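Local structure of tRNA (cytosine(72)-C(5))-methyltransferase (Pyrococcus horikoshii, 5ZVE) at residues 192-197 and 376-381; 303-308 and 318-323; 325-328 and 334-337; 329-334 and 356-361; 354-357 and 362-365. The protein methylates the C5 position of cytosine 72 in several tRNAs, using S-adenosyl-L-methionine as the methyl donor. All coordinates share one frame; numbering follows the deposited sequence.

In the fold
All five contacts lie in the methyltransferase domain, around the strands 316-322, 361-364 and 374-381. Interactions 1 and 2 have centres about 12 Å apart and meet where strand 374-381 pairs with strand 316-322. Interaction 2 also touches the S-adenosyl-L-homocysteine, through Phe304, and strand 316-322 leads to Cys323, the predicted nucleophile. Interaction 4 is tied to interaction 2 by a probable hydrogen bond of 2.7 Å from Tyr320 OH to Glu329 O. Interactions 3 and 4 share helix 331-339, with centres about 5 Å apart. Interactions 4 and 5 share Ile356, and the salt bridge from Arg363 NE to Glu331 OE2, 2.7 Å, joins them.

Interaction 1 (192-197 and 376-381); sequences VLEPKE and IAKLRK
Lys378 lays its methylene chain across Val192, with Lys378 CB 4.0 Å from Val192 CG1. The two side chains meet at an oblique angle. Val192 turns CG1 anti to its own N (chi1 166°), and this branch does the touching. Farther along the lysine, CE passes 3.6 Å from Val192 O, close to the end of helix 184-193. The extended chain carries it from strand 374-381 past Val192 to the helix end. Its ammonium group then faces Glu194, which leaves the helix with positive phi. The salt bridge is long, 3.9 Å from Lys378 NZ to Glu194 OE2. One water fills in between. It donates to Val192 O at 2.6 Å and to Glu194 OE2 at 2.8 Å, and it accepts from Lys378 NZ at 3.0 Å. A methionine here would probably leave Glu194 without its positive mate and the water without its donor. The contact joins strand 374-381 to a helix C-terminus. With the ion pair long, the water probably carries much of the polar contact, and the lysine charge is likely to be favoured by the carboxylate and the helix-end carbonyl together.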
# COMPACT_ATOMS: atom_id res chain seq x y z
N VAL A 192 -13.79 5.36 7.64
CA VAL A 192 -13.73 5.83 9.01
C VAL A 192 -13.72 7.37 9.08
O VAL A 192 -14.11 7.96 10.09
CB VAL A 192 -12.49 5.22 9.72
CG1 VAL A 192 -12.18 5.92 11.03
CG2 VAL A 192 -12.70 3.72 9.93
N LEU A 193 -13.34 8.01 7.98
CA LEU A 193 -13.38 9.46 7.89
C LEU A 193 -14.82 9.97 7.80
O LEU A 193 -15.11 11.09 8.23
CB LEU A 193 -12.58 9.95 6.69
CG LEU A 193 -12.47 11.47 6.56
CD1 LEU A 193 -11.78 12.07 7.79
CD2 LEU A 193 -11.74 11.88 5.29
N GLU A 194 -15.70 9.14 7.25
CA GLU A 194 -17.10 9.48 7.04
C GLU A 194 -17.29 10.84 6.37
O GLU A 194 -17.91 11.74 6.94
CB GLU A 194 -17.87 9.47 8.37
CG GLU A 194 -17.82 8.15 9.12
CD GLU A 194 -18.66 8.19 10.39
OE1 GLU A 194 -19.53 9.08 10.51
OE2 GLU A 194 -18.46 7.33 11.28
N PRO A 195 -16.75 11.00 5.15
CA PRO A 195 -16.88 12.31 4.50
C PRO A 195 -18.33 12.63 4.13
O PRO A 195 -19.06 11.75 3.70
CB PRO A 195 -16.02 12.16 3.24
CG PRO A 195 -16.10 10.70 2.92
CD PRO A 195 -16.14 10.00 4.26
N LYS A 196 -18.71 13.90 4.29
CA LYS A 196 -20.05 14.35 3.92
C LYS A 196 -19.93 15.39 2.82
O LYS A 196 -18.95 16.14 2.77
CB LYS A 196 -20.79 14.93 5.13
CG LYS A 196 -20.90 13.97 6.30
CD LYS A 196 -21.76 12.77 5.96
CE LYS A 196 -21.50 11.63 6.93
NZ LYS A 196 -21.31 12.11 8.33
N GLU A 197 -20.91 15.43 1.93
CA GLU A 197 -20.93 16.37 0.80
C GLU A 197 -20.76 17.82 1.25
O GLU A 197 -20.26 18.67 0.51
CB GLU A 197 -22.23 16.19 0.01
CG GLU A 197 -22.56 17.31 -0.97
CD GLU A 197 -23.88 17.08 -1.69
OE1 GLU A 197 -24.65 16.20 -1.26
OE2 GLU A 197 -24.14 17.79 -2.69
N ILE A 376 -4.43 3.21 12.03
CA ILE A 376 -5.47 4.21 11.80
C ILE A 376 -5.90 4.87 13.11
O ILE A 376 -6.29 4.19 14.06
CB ILE A 376 -6.74 3.61 11.14
CG1 ILE A 376 -6.39 2.77 9.91
CG2 ILE A 376 -7.73 4.71 10.78
CD1 ILE A 376 -7.62 2.12 9.26
N ALA A 377 -5.82 6.20 13.16
CA ALA A 377 -6.32 6.96 14.29
C ALA A 377 -7.37 7.97 13.84
O ALA A 377 -7.17 8.66 12.84
CB ALA A 377 -5.17 7.66 15.02
N LYS A 378 -8.47 8.07 14.58
CA LYS A 378 -9.50 9.05 14.28
C LYS A 378 -9.68 10.00 15.44
O LYS A 378 -9.99 9.58 16.55
CB LYS A 378 -10.84 8.36 13.97
CG LYS A 378 -11.95 9.34 13.65
CD LYS A 378 -13.31 8.70 13.81
CE LYS A 378 -14.41 9.61 13.31
NZ LYS A 378 -15.75 9.04 13.56
N LEU A 379 -9.52 11.30 15.17
CA LEU A 379 -9.57 12.29 16.24
C LEU A 379 -10.54 13.44 16.01
O LEU A 379 -10.81 13.83 14.87
CB LEU A 379 -8.19 12.88 16.49
CG LEU A 379 -7.06 11.98 16.96
CD1 LEU A 379 -6.06 12.82 17.69
CD2 LEU A 379 -7.55 10.92 17.86
N ARG A 380 -11.03 13.97 17.11
CA ARG A 380 -11.92 15.12 17.12
C ARG A 380 -11.22 16.30 17.81
O ARG A 380 -10.70 16.15 18.92
CB ARG A 380 -13.23 14.75 17.83
CG ARG A 380 -14.11 15.91 18.26
CD ARG A 380 -14.67 16.66 17.08
NE ARG A 380 -15.26 15.81 16.04
CZ ARG A 380 -16.32 15.02 16.20
NH1 ARG A 380 -16.94 14.95 17.36
NH2 ARG A 380 -16.76 14.30 15.17
N LYS A 381 -11.18 17.45 17.14
CA LYS A 381 -10.56 18.65 17.70
C LYS A 381 -11.49 19.34 18.68
O LYS A 381 -12.44 20.02 18.27
CB LYS A 381 -10.15 19.62 16.59
CG LYS A 381 -9.53 20.91 17.10
CD LYS A 381 -9.04 21.79 15.97
CE LYS A 381 -8.35 23.04 16.51
NZ LYS A 381 -7.81 23.90 15.42
O HOH W 1 -15.73 6.75 11.69

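Interaction 2 (303-308 and 318-323); sequences AFIWAA and LVYSTC. With SAH (S-adenosyl-L-homocysteine), chain C.
Helix 291-310 packs on strand 316-322 with CA atoms 8.3 Å apart at Ile305 and Tyr320 and 7.6 Å apart at Ala308 and Leu318. The contact is buried and apolar. Ile305 CD1 comes to 3.9 Å from Tyr320 CE1, and CG1 of the same isoleucine lies almost as near. The isoleucine chain crosses the tyrosine at about a right angle and meets the ring obliquely. Tyr320 holds CG anti to its backbone N (chi1 178°), which sends the ring up toward the helix. One turn on, Ala308 CB touches Leu318 CD1 at 4.1 Å. The small alanine is consistent with the closer approach there. Strand 267-273, helix 291-310 and the parallel strand 316-322 form a beta-alpha-beta crossover of the Rossmann-like class I methyltransferase fold. The same helix reaches the cofactor pocket. Phe304 starts toward the strand, but its ring leads off to the ligand. Its CZ comes to 3.4 Å from C6 of the S-adenosyl-L-homocysteine, whose adenine lies at the edge of the phenyl ring, near its plane. Tyr300 stacks edge-to-face with Phe304 and also hydrogen-bonds the ligand. On the strand, Ser321 OG bonds Asp273, a second ligand-binding residue. The polar end of Tyr320 is held by the backbone O of Glu329. Strand 316-322 leads directly into Cys323, the predicted nucleophile.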
# COMPACT_ATOMS: atom_id res chain seq x y z
N ALA A 303 5.20 17.62 12.05
CA ALA A 303 5.01 18.86 11.33
C ALA A 303 3.68 18.87 10.57
O ALA A 303 2.95 19.86 10.60
CB ALA A 303 6.18 19.10 10.38
N PHE A 304 3.38 17.75 9.90
CA PHE A 304 2.09 17.58 9.22
C PHE A 304 0.92 17.65 10.19
O PHE A 304 -0.07 18.36 9.96
CB PHE A 304 2.03 16.23 8.50
CG PHE A 304 2.98 16.10 7.34
CD1 PHE A 304 4.33 15.90 7.54
CD2 PHE A 304 2.50 16.15 6.03
CE1 PHE A 304 5.20 15.78 6.47
CE2 PHE A 304 3.37 16.02 4.96
CZ PHE A 304 4.72 15.83 5.18
N ILE A 305 1.05 16.91 11.28
CA ILE A 305 0.00 16.78 12.28
C ILE A 305 -0.37 18.12 12.87
O ILE A 305 -1.54 18.48 12.97
CB ILE A 305 0.45 15.84 13.40
CG1 ILE A 305 0.57 14.41 12.90
CG2 ILE A 305 -0.51 15.95 14.57
CD1 ILE A 305 1.27 13.48 13.87
N TRP A 306 0.66 18.87 13.28
CA TRP A 306 0.47 20.21 13.83
C TRP A 306 -0.22 21.11 12.81
O TRP A 306 -1.16 21.83 13.14
CB TRP A 306 1.82 20.79 14.28
CG TRP A 306 1.76 22.16 14.92
CD1 TRP A 306 2.55 23.24 14.62
CD2 TRP A 306 0.88 22.59 15.97
NE1 TRP A 306 2.21 24.31 15.42
CE2 TRP A 306 1.19 23.94 16.25
CE3 TRP A 306 -0.15 21.97 16.69
CZ2 TRP A 306 0.51 24.68 17.22
CZ3 TRP A 306 -0.82 22.71 17.66
CH2 TRP A 306 -0.49 24.05 17.91
N ALA A 307 0.24 21.04 11.57
CA ALA A 307 -0.35 21.82 10.49
C ALA A 307 -1.82 21.45 10.29
O ALA A 307 -2.65 22.31 9.99
CB ALA A 307 0.43 21.62 9.20
N ALA A 308 -2.14 20.17 10.46
CA ALA A 308 -3.51 19.70 10.30
C ALA A 308 -4.40 20.19 11.44
O ALA A 308 -5.51 20.67 11.21
CB ALA A 308 -3.55 18.18 10.24
N LEU A 318 -9.86 14.64 12.34
CA LEU A 318 -8.63 14.24 11.66
C LEU A 318 -8.52 12.72 11.65
O LEU A 318 -8.67 12.07 12.68
CB LEU A 318 -7.41 14.86 12.34
CG LEU A 318 -6.04 14.31 11.91
CD1 LEU A 318 -5.69 14.72 10.49
CD2 LEU A 318 -4.95 14.76 12.88
N VAL A 319 -8.26 12.17 10.47
CA VAL A 319 -7.91 10.76 10.38
C VAL A 319 -6.44 10.66 10.00
O VAL A 319 -6.02 11.15 8.95
CB VAL A 319 -8.79 9.99 9.38
CG1 VAL A 319 -8.13 8.69 8.98
CG2 VAL A 319 -10.16 9.73 9.98
N TYR A 320 -5.67 10.02 10.87
CA TYR A 320 -4.25 9.80 10.67
C TYR A 320 -4.00 8.32 10.38
O TYR A 320 -4.46 7.46 11.12
CB TYR A 320 -3.48 10.26 11.90
CG TYR A 320 -1.98 10.04 11.88
CD1 TYR A 320 -1.13 10.96 11.27
CD2 TYR A 320 -1.41 8.94 12.50
CE1 TYR A 320 0.24 10.78 11.27
CE2 TYR A 320 -0.04 8.74 12.51
CZ TYR A 320 0.79 9.67 11.89
OH TYR A 320 2.15 9.48 11.89
N SER A 321 -3.29 8.04 9.29
CA SER A 321 -2.97 6.66 8.96
C SER A 321 -1.54 6.51 8.45
O SER A 321 -0.99 7.41 7.81
CB SER A 321 -3.96 6.10 7.92
OG SER A 321 -3.87 6.78 6.68
N THR A 322 -0.94 5.36 8.75
CA THR A 322 0.35 5.00 8.19
C THR A 322 0.36 3.54 7.77
O THR A 322 -0.46 2.75 8.24
CB THR A 322 1.51 5.22 9.19
OG1 THR A 322 1.47 4.18 10.18
CG2 THR A 322 1.41 6.58 9.88
N CYS A 323 1.28 3.19 6.88
CA CYS A 323 1.54 1.79 6.55
C CYS A 323 2.82 1.33 7.23
O CYS A 323 3.67 0.69 6.62
CB CYS A 323 1.62 1.58 5.03
SG CYS A 323 2.95 2.50 4.20
N SAH C . -2.55 8.81 0.49
CA SAH C . -1.98 8.33 -0.76
CB SAH C . -0.54 7.85 -0.57
CG SAH C . 0.33 8.68 0.38
SD SAH C . 2.08 8.26 0.18
C SAH C . -2.84 7.25 -1.43
O SAH C . -3.74 6.69 -0.82
OXT SAH C . -2.64 6.93 -2.60
C5' SAH C . 2.66 9.76 1.02
C4' SAH C . 2.74 10.99 0.12
O4' SAH C . 3.18 12.11 0.86
C3' SAH C . 3.72 10.86 -1.05
O3' SAH C . 3.00 10.92 -2.26
C2' SAH C . 4.62 12.07 -0.97
O2' SAH C . 4.70 12.70 -2.22
C1' SAH C . 3.89 12.97 0.01
N9 SAH C . 4.78 13.89 0.77
C8 SAH C . 5.99 13.62 1.35
N7 SAH C . 6.44 14.75 1.95
C5 SAH C . 5.53 15.73 1.75
C6 SAH C . 5.49 17.07 2.14
N6 SAH C . 6.47 17.61 2.85
N1 SAH C . 4.40 17.84 1.78
C2 SAH C . 3.37 17.29 1.04
N3 SAH C . 3.42 15.96 0.66
C4 SAH C . 4.49 15.20 1.01

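Interaction 3 (325-328 and 334-337); sequences LSYE and VKFM
Tyr327 and Lys335 meet at their polar ends. Lys335 NZ donates a weak hydrogen bond to Tyr327 OH, 3.2 Å long. The ammonium nitrogen sits at the edge of the tyrosine ring, near its plane, not over a face. Lys335 CE is almost as close, 3.3 Å from Tyr327 OH, so the hydroxyl touches both the charged end and the last methylene. The lysine is extended beyond CG, and the two side chains cross at about a right angle. With CG anti to the backbone N (chi1 -175°), the Tyr327 ring reaches across to Lys335. The pair lies at the surface, and the lysine is exposed. Tyr327 belongs to the loop that follows the strand carrying the predicted nucleophile, and Lys335 to the helix that comes next. This is a strand-loop-helix connection of the class I methyltransferase domain, and the contact links the loop to the outer side of its own helix. The backbone supports it: Tyr327 O makes a probable hydrogen bond with the backbone N of Gly332, in the first turn. Tyr327 N bonds the hydroxyl of Tyr12, and the tyrosine side chain also rests on Leu16, so helix 7-17 backs the loop. Ile356 touches the ring as well. On the helix, Val334 packs against Phe375 and Ala377, while Phe336 and Met337 pack against Ile305.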
# COMPACT_ATOMS: atom_id res chain seq x y z
N LEU A 325 4.68 -0.04 11.21
CA LEU A 325 4.42 -0.73 12.46
C LEU A 325 4.94 -0.00 13.70
O LEU A 325 4.53 -0.32 14.82
CB LEU A 325 5.04 -2.12 12.41
CG LEU A 325 4.49 -3.04 11.32
CD1 LEU A 325 5.46 -4.18 11.06
CD2 LEU A 325 3.13 -3.56 11.73
N SER A 326 5.83 0.97 13.51
CA SER A 326 6.55 1.57 14.63
C SER A 326 5.62 2.24 15.64
O SER A 326 4.54 2.73 15.30
CB SER A 326 7.58 2.60 14.14
OG SER A 326 6.95 3.82 13.79
N TYR A 327 6.04 2.22 16.91
CA TYR A 327 5.29 2.91 17.95
C TYR A 327 5.37 4.42 17.75
O TYR A 327 4.34 5.11 17.79
CB TYR A 327 5.82 2.54 19.34
CG TYR A 327 5.00 3.14 20.45
CD1 TYR A 327 3.90 2.47 20.96
CD2 TYR A 327 5.31 4.39 20.98
CE1 TYR A 327 3.13 3.03 21.98
CE2 TYR A 327 4.55 4.95 21.98
CZ TYR A 327 3.47 4.27 22.48
OH TYR A 327 2.71 4.83 23.48
N GLU A 328 6.58 4.93 17.54
CA GLU A 328 6.84 6.36 17.49
C GLU A 328 6.02 7.08 16.42
O GLU A 328 5.51 8.18 16.66
CB GLU A 328 8.33 6.64 17.26
CG GLU A 328 9.25 6.29 18.42
CD GLU A 328 9.60 4.81 18.47
OE1 GLU A 328 9.14 4.05 17.60
OE2 GLU A 328 10.36 4.41 19.39
N VAL A 334 0.14 9.97 18.18
CA VAL A 334 -1.22 10.27 18.58
C VAL A 334 -1.23 10.95 19.96
O VAL A 334 -2.01 11.87 20.19
CB VAL A 334 -2.11 9.04 18.61
CG1 VAL A 334 -3.53 9.47 18.94
CG2 VAL A 334 -2.09 8.35 17.26
N LYS A 335 -0.38 10.48 20.87
CA LYS A 335 -0.20 11.14 22.16
C LYS A 335 0.14 12.62 21.99
O LYS A 335 -0.37 13.47 22.72
CB LYS A 335 0.88 10.45 22.99
CG LYS A 335 0.46 9.10 23.54
CD LYS A 335 1.56 8.51 24.39
CE LYS A 335 1.11 7.21 25.03
NZ LYS A 335 2.12 6.70 25.99
N PHE A 336 1.01 12.91 21.03
CA PHE A 336 1.30 14.28 20.63
C PHE A 336 0.00 15.05 20.31
O PHE A 336 -0.20 16.16 20.79
CB PHE A 336 2.23 14.28 19.42
CG PHE A 336 2.46 15.64 18.81
CD1 PHE A 336 3.16 16.62 19.50
CD2 PHE A 336 2.01 15.93 17.53
CE1 PHE A 336 3.38 17.86 18.94
CE2 PHE A 336 2.23 17.18 16.96
CZ PHE A 336 2.92 18.14 17.67
N MET A 337 -0.87 14.44 19.52
CA MET A 337 -2.14 15.06 19.14
C MET A 337 -3.04 15.30 20.34
O MET A 337 -3.75 16.30 20.42
CB MET A 337 -2.87 14.20 18.11
CG MET A 337 -2.08 13.93 16.84
SD MET A 337 -2.99 13.10 15.51
CE MET A 337 -3.37 11.52 16.23

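Interaction 4 (329-334 and 356-361); sequences ENEGNV and IGMNKV
Glu331 and Val334 carry the contact with the loop 356-361, Glu331 reaching Ile356 and both residues touching Met358. Just ahead of them, Asn330 stands at the N-cap position, but its side chain makes no capping bond. It turns instead to Thr322 and Thr324, while its backbone O accepts from Val334 N. Glu331 opens helix 331-339. Its chain bends at chi2 (88°), which brings the carboxylate round to the backbone of Ile356. Ile356 N donates to Glu331 OE2 over 2.6 Å, and the bond is nearly straight at 171°. The donor comes from above the carboxylate plane, 41° out of it. Glu331 OE2 also forms a salt bridge with Arg363 NE, so two donors grip this one buried oxygen. The arginine is likely to keep the carboxylate ionised. Lower on the chain, Glu331 CG lies 3.7 Å from Met358 SD. A glutamine in place of Glu331 would probably leave the Arg363 charge without its mate and weaken the hold on Ile356 N. A turn later, Val334 meets the end of the same extended methionine. Val334 CG1 is 3.2 Å from Met358 CE, tighter than normal carbon contact, so the exact separation is doubtful. Phe375 touches both Glu331 and Val334, and Leu344 touches Met358. The helix follows strand 316-322 and packs on strand 374-381, which runs antiparallel to that strand, in the class I-like methyltransferase fold.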
# COMPACT_ATOMS: atom_id res chain seq x y z
N GLU A 329 5.88 6.47 15.25
CA GLU A 329 5.15 7.09 14.15
C GLU A 329 3.64 6.95 14.33
O GLU A 329 2.86 7.60 13.64
CB GLU A 329 5.55 6.47 12.80
CG GLU A 329 7.00 6.66 12.41
CD GLU A 329 7.37 5.83 11.19
OE1 GLU A 329 7.02 6.24 10.07
OE2 GLU A 329 8.01 4.77 11.36
N ASN A 330 3.24 6.10 15.27
CA ASN A 330 1.83 5.78 15.43
C ASN A 330 1.26 6.23 16.77
O ASN A 330 0.84 7.38 16.90
CB ASN A 330 1.63 4.28 15.22
CG ASN A 330 1.90 3.86 13.80
OD1 ASN A 330 1.67 4.63 12.86
ND2 ASN A 330 2.40 2.64 13.61
N GLU A 331 1.23 5.33 17.75
CA GLU A 331 0.69 5.68 19.06
C GLU A 331 1.44 6.87 19.67
O GLU A 331 0.83 7.72 20.32
CB GLU A 331 0.74 4.47 20.01
CG GLU A 331 -0.30 3.40 19.71
CD GLU A 331 0.19 2.37 18.70
OE1 GLU A 331 1.23 2.61 18.04
OE2 GLU A 331 -0.47 1.32 18.56
N GLY A 332 2.74 6.92 19.45
CA GLY A 332 3.55 8.02 19.95
C GLY A 332 3.12 9.36 19.39
O GLY A 332 3.05 10.35 20.13
N ASN A 333 2.82 9.41 18.10
CA ASN A 333 2.38 10.65 17.47
C ASN A 333 0.92 10.97 17.76
O ASN A 333 0.48 12.12 17.60
CB ASN A 333 2.60 10.60 15.96
CG ASN A 333 3.94 11.19 15.56
OD1 ASN A 333 4.61 11.82 16.37
ND2 ASN A 333 4.32 11.00 14.30
N VAL A 334 0.14 9.97 18.18
CA VAL A 334 -1.22 10.27 18.58
C VAL A 334 -1.23 10.95 19.96
O VAL A 334 -2.01 11.87 20.19
CB VAL A 334 -2.11 9.04 18.61
CG1 VAL A 334 -3.53 9.47 18.94
CG2 VAL A 334 -2.09 8.35 17.26
N ILE A 356 -1.17 -0.21 20.59
CA ILE A 356 -0.30 -0.56 21.70
C ILE A 356 -0.58 0.32 22.92
O ILE A 356 -0.26 1.51 22.93
CB ILE A 356 1.19 -0.41 21.32
CG1 ILE A 356 1.46 -1.00 19.94
CG2 ILE A 356 2.07 -1.04 22.39
CD1 ILE A 356 1.41 -2.51 19.89
N GLY A 357 -1.18 -0.28 23.96
CA GLY A 357 -1.50 0.43 25.18
C GLY A 357 -2.40 1.62 24.92
O GLY A 357 -2.24 2.69 25.51
N MET A 358 -3.37 1.42 24.04
CA MET A 358 -4.16 2.53 23.54
C MET A 358 -5.44 2.04 22.85
O MET A 358 -5.37 1.18 21.99
CB MET A 358 -3.32 3.35 22.58
CG MET A 358 -4.00 4.58 22.12
SD MET A 358 -2.83 5.62 21.26
CE MET A 358 -4.02 6.73 20.59
N ASN A 359 -6.58 2.63 23.21
CA ASN A 359 -7.86 1.94 23.07
C ASN A 359 -8.65 2.11 21.77
O ASN A 359 -9.21 1.14 21.26
CB ASN A 359 -8.77 2.33 24.24
CG ASN A 359 -8.74 1.31 25.36
OD1 ASN A 359 -8.66 0.11 25.11
ND2 ASN A 359 -8.81 1.79 26.59
N LYS A 360 -8.72 3.32 21.23
CA LYS A 360 -9.64 3.55 20.12
C LYS A 360 -8.98 3.57 18.74
O LYS A 360 -9.67 3.64 17.72
CB LYS A 360 -10.41 4.86 20.34
CG LYS A 360 -11.31 4.84 21.56
CD LYS A 360 -12.12 6.11 21.67
CE LYS A 360 -13.13 6.02 22.79
NZ LYS A 360 -13.97 7.24 22.86
N VAL A 361 -7.65 3.51 18.70
CA VAL A 361 -6.95 3.41 17.42
C VAL A 361 -6.97 1.98 16.91
O VAL A 361 -7.14 1.04 17.68
CB VAL A 361 -5.49 3.90 17.52
CG1 VAL A 361 -5.47 5.39 17.80
CG2 VAL A 361 -4.72 3.12 18.56

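Interaction 5 (354-357 and 362-365); sequences PGIG and QRFY
Side-chain packing joins the two arms of the beta hairpin formed by strands 353-355 and 361-364, of which 361-364 borders strand 374-381 in the methyltransferase sheet. At Gly355 and Arg363 the arms bring their CA atoms to 5.6 Å. Gly355 has no side chain, and Arg363 CD passes 4.1 Å from Gly355 CA. The arginine is extended from CG to NE. It thus runs past the glycine to Ile356, which lies over one face of the guanidinium group. Ile356 CG1 is 3.8 Å from Arg363 NE, and CD1 sits above the same plane, offset toward its rim. The arginine nitrogens have partners elsewhere: NE pairs with Glu331, and NH2 bonds the backbone O of Leu325. These partners fix the flat group, and the isoleucine packs on it as an apolar lid. Ile356 also reaches Tyr365. With CG anti to its carbonyl carbon (chi1 -65°), Tyr365 leans its phenol toward the first arm, and Ile356 CD1 touches Tyr365 OH at 3.6 Å. A water completes the join, 2.9 Å from Pro354 O, to which it donates, and 2.7 Å from Tyr365 OH.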
# COMPACT_ATOMS: atom_id res chain seq x y z
N PRO A 354 -6.55 -3.67 18.52
CA PRO A 354 -6.29 -2.46 19.31
C PRO A 354 -4.85 -1.99 19.14
O PRO A 354 -3.99 -2.77 18.74
CB PRO A 354 -6.54 -2.91 20.76
CG PRO A 354 -6.61 -4.41 20.72
CD PRO A 354 -7.07 -4.78 19.35
N GLY A 355 -4.60 -0.71 19.43
CA GLY A 355 -3.25 -0.17 19.36
C GLY A 355 -2.43 -0.62 20.56
O GLY A 355 -2.94 -1.32 21.43
N ILE A 356 -1.17 -0.21 20.59
CA ILE A 356 -0.30 -0.56 21.70
C ILE A 356 -0.58 0.32 22.92
O ILE A 356 -0.26 1.51 22.93
CB ILE A 356 1.19 -0.41 21.32
CG1 ILE A 356 1.46 -1.00 19.94
CG2 ILE A 356 2.07 -1.04 22.39
CD1 ILE A 356 1.41 -2.51 19.89
N GLY A 357 -1.18 -0.28 23.96
CA GLY A 357 -1.50 0.43 25.18
C GLY A 357 -2.40 1.62 24.92
O GLY A 357 -2.24 2.69 25.51
N GLN A 362 -6.77 1.83 15.61
CA GLN A 362 -6.94 0.53 14.98
C GLN A 362 -5.68 0.10 14.24
O GLN A 362 -5.21 0.79 13.33
CB GLN A 362 -8.13 0.56 14.02
CG GLN A 362 -8.48 -0.80 13.43
CD GLN A 362 -9.74 -0.78 12.60
OE1 GLN A 362 -10.24 -1.82 12.18
NE2 GLN A 362 -10.27 0.42 12.34
N ARG A 363 -5.14 -1.05 14.62
CA ARG A 363 -3.95 -1.58 13.96
C ARG A 363 -4.27 -2.81 13.13
O ARG A 363 -5.16 -3.59 13.47
CB ARG A 363 -2.86 -1.93 14.98
CG ARG A 363 -1.85 -0.82 15.23
CD ARG A 363 -0.83 -1.25 16.27
NE ARG A 363 0.24 -0.28 16.45
CZ ARG A 363 1.44 -0.38 15.88
NH1 ARG A 363 1.71 -1.40 15.07
NH2 ARG A 363 2.36 0.54 16.10
N PHE A 364 -3.53 -2.97 12.04
CA PHE A 364 -3.61 -4.16 11.22
C PHE A 364 -2.26 -4.86 11.21
O PHE A 364 -1.21 -4.22 11.14
CB PHE A 364 -4.05 -3.82 9.79
CG PHE A 364 -5.49 -3.37 9.69
CD1 PHE A 364 -5.83 -2.04 9.83
CD2 PHE A 364 -6.49 -4.30 9.44
CE1 PHE A 364 -7.15 -1.63 9.74
CE2 PHE A 364 -7.82 -3.89 9.34
CZ PHE A 364 -8.15 -2.56 9.49
N TYR A 365 -2.30 -6.19 11.33
CA TYR A 365 -1.09 -7.01 11.32
C TYR A 365 -1.19 -8.04 10.21
O TYR A 365 -2.27 -8.57 9.95
CB TYR A 365 -0.91 -7.70 12.67
CG TYR A 365 -0.64 -6.76 13.82
CD1 TYR A 365 0.63 -6.27 14.06
CD2 TYR A 365 -1.67 -6.38 14.68
CE1 TYR A 365 0.88 -5.42 15.12
CE2 TYR A 365 -1.43 -5.53 15.74
CZ TYR A 365 -0.15 -5.05 15.96
OH TYR A 365 0.11 -4.20 17.01
O HOH W 2 -1.70 -4.59 18.95